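Local coordinates for angiopoietin-related protein 3 (Homo sapiens, PDB 6EUA), which raises plasma triglycerides by inhibiting lipoprotein lipase and, through the fibrinogen-like domain described here, mediates endothelial cell adhesion, at residues Q53-G58 with D77-L82; N68-F73 with G83-Y88. All coordinates share one frame; numbering follows the deposited sequence.

Contact 1 of 2, residues Q53-G58 with D77-L82; sequences QHRIDG and DGEFWL
Glu79 OE2 gathers three successive backbone N-H groups of the turn that follows strand 47-55. Ile56 N lies 2.6 Å from Glu79 OE2 in a nearly straight bond (172°) to the anti lone pair. Asp57 N comes from above the carboxylate plane, 2.9 Å from Glu79 OE2. Gly58 N reaches that same Glu79 OE2 on the syn side at 3.0 Å. With CG anti to the carbonyl carbon (chi1 -52°) and the chain extended beyond it, Glu79 carries its carboxylate to the turn; its OE1 accepts from Ser59 OG and Gln60 N. Asp57 OD1 sits 3.4 Å from Glu79 OE2, a like-charge approach that the surrounding N-H donors probably ease. One water accepts from Arg55 NE and donates weakly to Glu79 OE1, while Arg55 NH1 bonds to Gly182 O and Leu180 O. Next along the strands, His54 and Phe80 form an antiparallel hydrogen-bonded pair. His54 CB rests 3.7 Å from Phe80 CE1, and His54 N lies over one face of that ring. On the other face of the sheet, Gln53 CB packs 3.8 Å from Trp81 CE3; the Gln53 amide bonds to Thr214 and Asn181. The pairing joins strands 47-55 and 80-81 of the large antiparallel sheet of the fibrinogen C-terminal domain.

Contact 2 of 2, residues N68-F73 with G83-Y88; sequences NYKYGF and GLEKIY
Lys86 runs from its helix to the C-terminal end of helix 66-71, where its ammonium group meets the carbonyl of Tyr71. From CB, CG lies beside the backbone N and anti to the carbonyl carbon (chi1 -75°), and CG and CD continue the chain fully extended. The bend comes at the last torsion (chi4 55°): CE passes 4.1 Å from Tyr71 O, and NZ donates to Tyr71 O at 3.2 Å, tilted 19° from the carbonyl plane. NZ also donates to Gly20 O of the second subunit, so one ammonium joins a helix end to a neighbouring chain. An alanine here would probably leave Tyr71 O without this donor and Gly20 O of the second subunit without its mate, loosening the tie between them.

Two backbone bonds hold the helix ends together: Leu84 N to Tyr69 O, 2.9 Å, and Glu85 N to Lys70 O, also 2.9 Å. Gly83, the N-cap residue, sits against Tyr71 and Gly72; a side chain there would clash with Tyr71 C and Gly72 N. In the Glu85 conformer described, one of two, Lys70 and Glu85 run side by side, Lys70 CG 4.0 Å from Glu85 CB; their charged ends stay beyond salt-bridge distance, and Lys70 NZ bonds to Tyr125 OH, as does Glu85 OE2. Leu84 CG lies 3.6 Å from Tyr69 O. Carbonyls at the end of helix 66-71 thus meet N-H groups in the first turn of helix 84-91, and the connection between the two helices includes the short strands 73-74 and 80-81.

In the fold
From the N terminus, strand 47-55 leads into the first half of contact 1, and the chain then turns into helix 66-71, which supplies the first half of contact 2. Strands 73-74 and 80-81 follow, the latter returning to strand 47-55 and closing the loop of contact 1 before helix 84-91 closes that of contact 2. The two loops therefore cross, their segments alternating along the chain. Trp81 bridges them: its backbone N is hydrogen-bonded to Phe73 O, and its indole N-H to Tyr69 O, while its ring also packs on Ile87. Together the contacts tie strands 47-55 and 80-81 of the large antiparallel sheet to helices 66-71 and 84-91, which meet end to start.

Contact 1 of 2, residues Q53-G58 with D77-L82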
loop_
_atom_site.group_PDB
_atom_site.type_symbol
_atom_site.label_atom_id
_atom_site.label_comp_id
_atom_site.label_asym_id
_atom_site.label_seq_id
_atom_site.Cartn_x
_atom_site.Cartn_y
_atom_site.Cartn_z
ATOM N N GLN A 53 15.210 -3.008 -1.663
ATOM C CA GLN A 53 15.295 -3.167 -0.219
ATOM C C GLN A 53 14.664 -1.938 0.423
ATOM O O GLN A 53 14.848 -0.817 -0.059
ATOM C CB GLN A 53 16.755 -3.335 0.252
ATOM C CG GLN A 53 16.926 -3.573 1.765
ATOM C CD GLN A 53 17.297 -2.328 2.560
ATOM O OE1 GLN A 53 16.834 -1.224 2.272
ATOM N NE2 GLN A 53 18.114 -2.512 3.590
ATOM N N HIS A 54 13.958 -2.144 1.532
ATOM C CA HIS A 54 13.310 -1.042 2.235
ATOM C C HIS A 54 13.244 -1.371 3.715
ATOM O O HIS A 54 12.714 -2.423 4.088
ATOM C CB HIS A 54 11.895 -0.782 1.702
ATOM C CG HIS A 54 11.349 0.558 2.079
ATOM N ND1 HIS A 54 12.106 1.516 2.719
ATOM C CD2 HIS A 54 10.118 1.102 1.915
ATOM C CE1 HIS A 54 11.369 2.595 2.925
ATOM N NE2 HIS A 54 10.158 2.368 2.450
ATOM N N ARG A 55 13.774 -0.480 4.553
ATOM C CA ARG A 55 13.698 -0.657 5.992
ATOM C C ARG A 55 13.221 0.646 6.610
ATOM O O ARG A 55 13.619 1.723 6.168
ATOM C CB ARG A 55 15.047 -1.080 6.553
ATOM C CG ARG A 55 15.418 -2.532 6.267
ATOM C CD ARG A 55 16.666 -2.816 7.051
ATOM N NE ARG A 55 16.386 -3.502 8.305
ATOM C CZ ARG A 55 17.301 -4.164 9.002
ATOM N NH1 ARG A 55 18.570 -4.177 8.601
ATOM N NH2 ARG A 55 16.953 -4.767 10.120
ATOM N N ILE A 56 12.363 0.544 7.625
ATOM C CA ILE A 56 11.620 1.690 8.145
ATOM C C ILE A 56 11.831 1.798 9.644
ATOM O O ILE A 56 12.311 2.823 10.137
ATOM C CB ILE A 56 10.115 1.565 7.825
ATOM C CG1 ILE A 56 9.855 1.740 6.340
ATOM C CG2 ILE A 56 9.322 2.563 8.631
ATOM C CD1 ILE A 56 8.480 1.214 5.926
ATOM N N ASP A 57 11.476 0.739 10.385
ATOM C CA ASP A 57 11.499 0.820 11.839
ATOM C C ASP A 57 12.059 -0.406 12.548
ATOM O O ASP A 57 11.985 -0.461 13.775
ATOM C CB ASP A 57 10.084 1.090 12.376
ATOM C CG ASP A 57 9.086 0.016 11.969
ATOM O OD1 ASP A 57 9.445 -0.874 11.164
ATOM O OD2 ASP A 57 7.936 0.073 12.461
ATOM N N GLY A 58 12.580 -1.398 11.831
ATOM C CA GLY A 58 13.102 -2.588 12.474
ATOM C C GLY A 58 12.098 -3.690 12.737
ATOM O O GLY A 58 12.474 -4.717 13.311
ATOM N N ASP A 77 4.678 -3.461 0.652
ATOM C CA ASP A 77 4.144 -2.189 1.127
ATOM C C ASP A 77 4.843 -1.701 2.389
ATOM O O ASP A 77 4.434 -0.682 2.957
ATOM C CB ASP A 77 2.635 -2.307 1.387
ATOM C CG ASP A 77 2.288 -3.450 2.342
ATOM O OD1 ASP A 77 2.931 -4.522 2.248
ATOM O OD2 ASP A 77 1.370 -3.281 3.180
ATOM N N GLY A 78 5.883 -2.401 2.837
ATOM C CA GLY A 78 6.604 -2.018 4.033
ATOM C C GLY A 78 8.074 -2.374 3.946
ATOM O O GLY A 78 8.754 -2.026 2.974
ATOM N N GLU A 79 8.580 -3.072 4.954
ATOM C CA GLU A 79 9.970 -3.498 4.949
ATOM C C GLU A 79 10.101 -4.829 4.223
ATOM O O GLU A 79 9.342 -5.761 4.497
ATOM C CB GLU A 79 10.510 -3.614 6.371
ATOM C CG GLU A 79 10.313 -2.393 7.242
ATOM C CD GLU A 79 11.054 -2.548 8.566
ATOM O OE1 GLU A 79 10.834 -3.574 9.244
ATOM O OE2 GLU A 79 11.896 -1.683 8.892
ATOM N N PHE A 80 11.066 -4.918 3.308
ATOM C CA PHE A 80 11.198 -6.113 2.488
ATOM C C PHE A 80 12.596 -6.180 1.892
ATOM O O PHE A 80 13.333 -5.189 1.838
ATOM C CB PHE A 80 10.158 -6.148 1.354
ATOM C CG PHE A 80 10.502 -5.251 0.212
ATOM C CD1 PHE A 80 10.086 -3.930 0.210
ATOM C CD2 PHE A 80 11.269 -5.717 -0.854
ATOM C CE1 PHE A 80 10.422 -3.084 -0.843
ATOM C CE2 PHE A 80 11.615 -4.882 -1.898
ATOM C CZ PHE A 80 11.189 -3.557 -1.894
ATOM N N TRP A 81 12.908 -7.369 1.379
ATOM C CA TRP A 81 14.085 -7.641 0.564
ATOM C C TRP A 81 13.608 -8.380 -0.677
ATOM O O TRP A 81 12.943 -9.414 -0.559
ATOM C CB TRP A 81 15.091 -8.488 1.336
ATOM C CG TRP A 81 16.189 -9.010 0.469
ATOM C CD1 TRP A 81 16.291 -10.257 -0.071
ATOM C CD2 TRP A 81 17.350 -8.291 0.049
ATOM N NE1 TRP A 81 17.449 -10.360 -0.802
ATOM C CE2 TRP A 81 18.123 -9.167 -0.737
ATOM C CE3 TRP A 81 17.814 -6.989 0.266
ATOM C CZ2 TRP A 81 19.337 -8.789 -1.299
ATOM C CZ3 TRP A 81 19.017 -6.613 -0.307
ATOM C CH2 TRP A 81 19.762 -7.513 -1.080
ATOM N N LEU A 82 13.914 -7.848 -1.859
ATOM C CA LEU A 82 13.251 -8.359 -3.057
ATOM C C LEU A 82 13.614 -9.822 -3.332
ATOM O O LEU A 82 12.758 -10.613 -3.754
ATOM C CB LEU A 82 13.592 -7.488 -4.255
ATOM C CG LEU A 82 12.913 -7.963 -5.550
ATOM C CD1 LEU A 82 11.383 -7.933 -5.424
ATOM C CD2 LEU A 82 13.375 -7.103 -6.722
HETATM O O HOH W 1 13.663 -4.018 9.493
#

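Contact 2 of 2, residues N68-F73 with G83-Y88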
loop_
_atom_site.group_PDB
_atom_site.type_symbol
_atom_site.label_atom_id
_atom_site.label_comp_id
_atom_site.label_asym_id
_atom_site.label_seq_id
_atom_site.Cartn_x
_atom_site.Cartn_y
_atom_site.Cartn_z
ATOM N N ASN A 68 15.771 -17.545 1.906
ATOM C CA ASN A 68 14.909 -16.374 1.934
ATOM C C ASN A 68 15.595 -15.135 1.366
ATOM O O ASN A 68 14.932 -14.324 0.694
ATOM C CB ASN A 68 14.409 -16.160 3.359
ATOM C CG ASN A 68 13.245 -17.087 3.692
ATOM O OD1 ASN A 68 12.600 -17.631 2.794
ATOM N ND2 ASN A 68 13.006 -17.310 4.978
ATOM N N TYR A 69 16.908 -14.966 1.592
ATOM C CA TYR A 69 17.582 -13.863 0.913
ATOM C C TYR A 69 17.630 -14.094 -0.594
ATOM O O TYR A 69 17.637 -13.121 -1.368
ATOM C CB TYR A 69 18.984 -13.636 1.494
ATOM C CG TYR A 69 19.005 -12.556 2.568
ATOM C CD1 TYR A 69 19.050 -12.899 3.920
ATOM C CD2 TYR A 69 18.949 -11.199 2.236
ATOM C CE1 TYR A 69 19.043 -11.931 4.912
ATOM C CE2 TYR A 69 18.952 -10.212 3.229
ATOM C CZ TYR A 69 18.996 -10.589 4.567
ATOM O OH TYR A 69 19.002 -9.629 5.564
ATOM N N LYS A 70 17.584 -15.353 -1.032
ATOM C CA LYS A 70 17.565 -15.625 -2.464
ATOM C C LYS A 70 16.188 -15.351 -3.088
ATOM O O LYS A 70 16.108 -14.787 -4.182
ATOM C CB LYS A 70 18.013 -17.063 -2.718
ATOM C CG LYS A 70 17.752 -17.583 -4.114
ATOM C CD LYS A 70 17.933 -19.096 -4.147
ATOM C CE LYS A 70 19.335 -19.483 -4.552
ATOM N NZ LYS A 70 19.488 -19.512 -6.039
ATOM N N TYR A 71 15.096 -15.718 -2.415
ATOM C CA TYR A 71 13.772 -15.637 -3.025
ATOM C C TYR A 71 12.921 -14.456 -2.555
ATOM O O TYR A 71 11.911 -14.156 -3.201
ATOM C CB TYR A 71 13.003 -16.944 -2.788
ATOM C CG TYR A 71 13.654 -18.137 -3.454
ATOM C CD1 TYR A 71 13.779 -18.207 -4.835
ATOM C CD2 TYR A 71 14.179 -19.178 -2.697
ATOM C CE1 TYR A 71 14.385 -19.300 -5.452
ATOM C CE2 TYR A 71 14.783 -20.275 -3.301
ATOM C CZ TYR A 71 14.883 -20.330 -4.678
ATOM O OH TYR A 71 15.486 -21.414 -5.273
ATOM N N GLY A 72 13.304 -13.772 -1.488
ATOM C CA GLY A 72 12.592 -12.600 -1.015
ATOM C C GLY A 72 11.955 -12.833 0.346
ATOM O O GLY A 72 11.588 -13.957 0.704
ATOM N N PHE A 73 11.821 -11.751 1.118
ATOM C CA PHE A 73 11.026 -11.781 2.344
ATOM C C PHE A 73 10.560 -10.374 2.686
ATOM O O PHE A 73 11.137 -9.385 2.229
ATOM C CB PHE A 73 11.798 -12.362 3.537
ATOM C CG PHE A 73 13.055 -11.601 3.874
ATOM C CD1 PHE A 73 13.016 -10.467 4.690
ATOM C CD2 PHE A 73 14.278 -12.014 3.353
ATOM C CE1 PHE A 73 14.190 -9.771 4.996
ATOM C CE2 PHE A 73 15.451 -11.330 3.649
ATOM C CZ PHE A 73 15.407 -10.204 4.469
ATOM N N GLY A 83 14.863 -10.206 -3.071
ATOM C CA GLY A 83 15.308 -11.584 -3.400
ATOM C C GLY A 83 16.419 -11.513 -4.419
ATOM O O GLY A 83 16.308 -10.861 -5.462
ATOM N N LEU A 84 17.545 -12.170 -4.099
ATOM C CA LEU A 84 18.713 -12.122 -4.981
ATOM C C LEU A 84 18.396 -12.704 -6.354
ATOM O O LEU A 84 18.808 -12.152 -7.386
ATOM C CB LEU A 84 19.891 -12.860 -4.342
ATOM C CG LEU A 84 20.531 -12.094 -3.179
ATOM C CD1 LEU A 84 21.511 -12.958 -2.348
ATOM C CD2 LEU A 84 21.227 -10.840 -3.696
ATOM N N GLU A 85 17.645 -13.807 -6.392
ATOM C CA GLU A 85 17.284 -14.379 -7.681
ATOM C C GLU A 85 16.441 -13.403 -8.494
ATOM O O GLU A 85 16.640 -13.257 -9.707
ATOM C CB GLU A 85 16.562 -15.710 -7.482
ATOM C CG GLU A 85 17.267 -16.886 -8.160
ATOM C CD GLU A 85 18.134 -16.462 -9.351
ATOM O OE1 GLU A 85 17.572 -15.950 -10.357
ATOM O OE2 GLU A 85 19.374 -16.646 -9.278
ATOM N N LYS A 86 15.526 -12.698 -7.843
ATOM C CA LYS A 86 14.724 -11.724 -8.571
ATOM C C LYS A 86 15.559 -10.518 -8.998
ATOM O O LYS A 86 15.408 -10.025 -10.125
ATOM C CB LYS A 86 13.530 -11.307 -7.718
ATOM C CG LYS A 86 12.444 -12.383 -7.664
ATOM C CD LYS A 86 11.259 -11.912 -6.838
ATOM C CE LYS A 86 10.203 -12.995 -6.704
ATOM N NZ LYS A 86 10.778 -14.232 -6.167
ATOM N N ILE A 87 16.474 -10.051 -8.136
ATOM C CA ILE A 87 17.330 -8.924 -8.517
ATOM C C ILE A 87 18.189 -9.299 -9.713
ATOM O O ILE A 87 18.345 -8.510 -10.655
ATOM C CB ILE A 87 18.202 -8.457 -7.335
ATOM C CG1 ILE A 87 17.336 -7.886 -6.230
ATOM C CG2 ILE A 87 19.211 -7.400 -7.793
ATOM C CD1 ILE A 87 17.902 -8.152 -4.851
ATOM N N TYR A 88 18.766 -10.509 -9.693
ATOM C CA TYR A 88 19.608 -10.930 -10.806
ATOM C C TYR A 88 18.786 -11.082 -12.077
ATOM O O TYR A 88 19.280 -10.770 -13.167
ATOM C CB TYR A 88 20.360 -12.233 -10.481
ATOM C CG TYR A 88 21.287 -12.648 -11.605
ATOM C CD1 TYR A 88 22.509 -12.014 -11.786
ATOM C CD2 TYR A 88 20.922 -13.639 -12.514
ATOM C CE1 TYR A 88 23.351 -12.354 -12.831
ATOM C CE2 TYR A 88 21.765 -13.993 -13.569
ATOM C CZ TYR A 88 22.981 -13.343 -13.718
ATOM O OH TYR A 88 23.836 -13.672 -14.750
#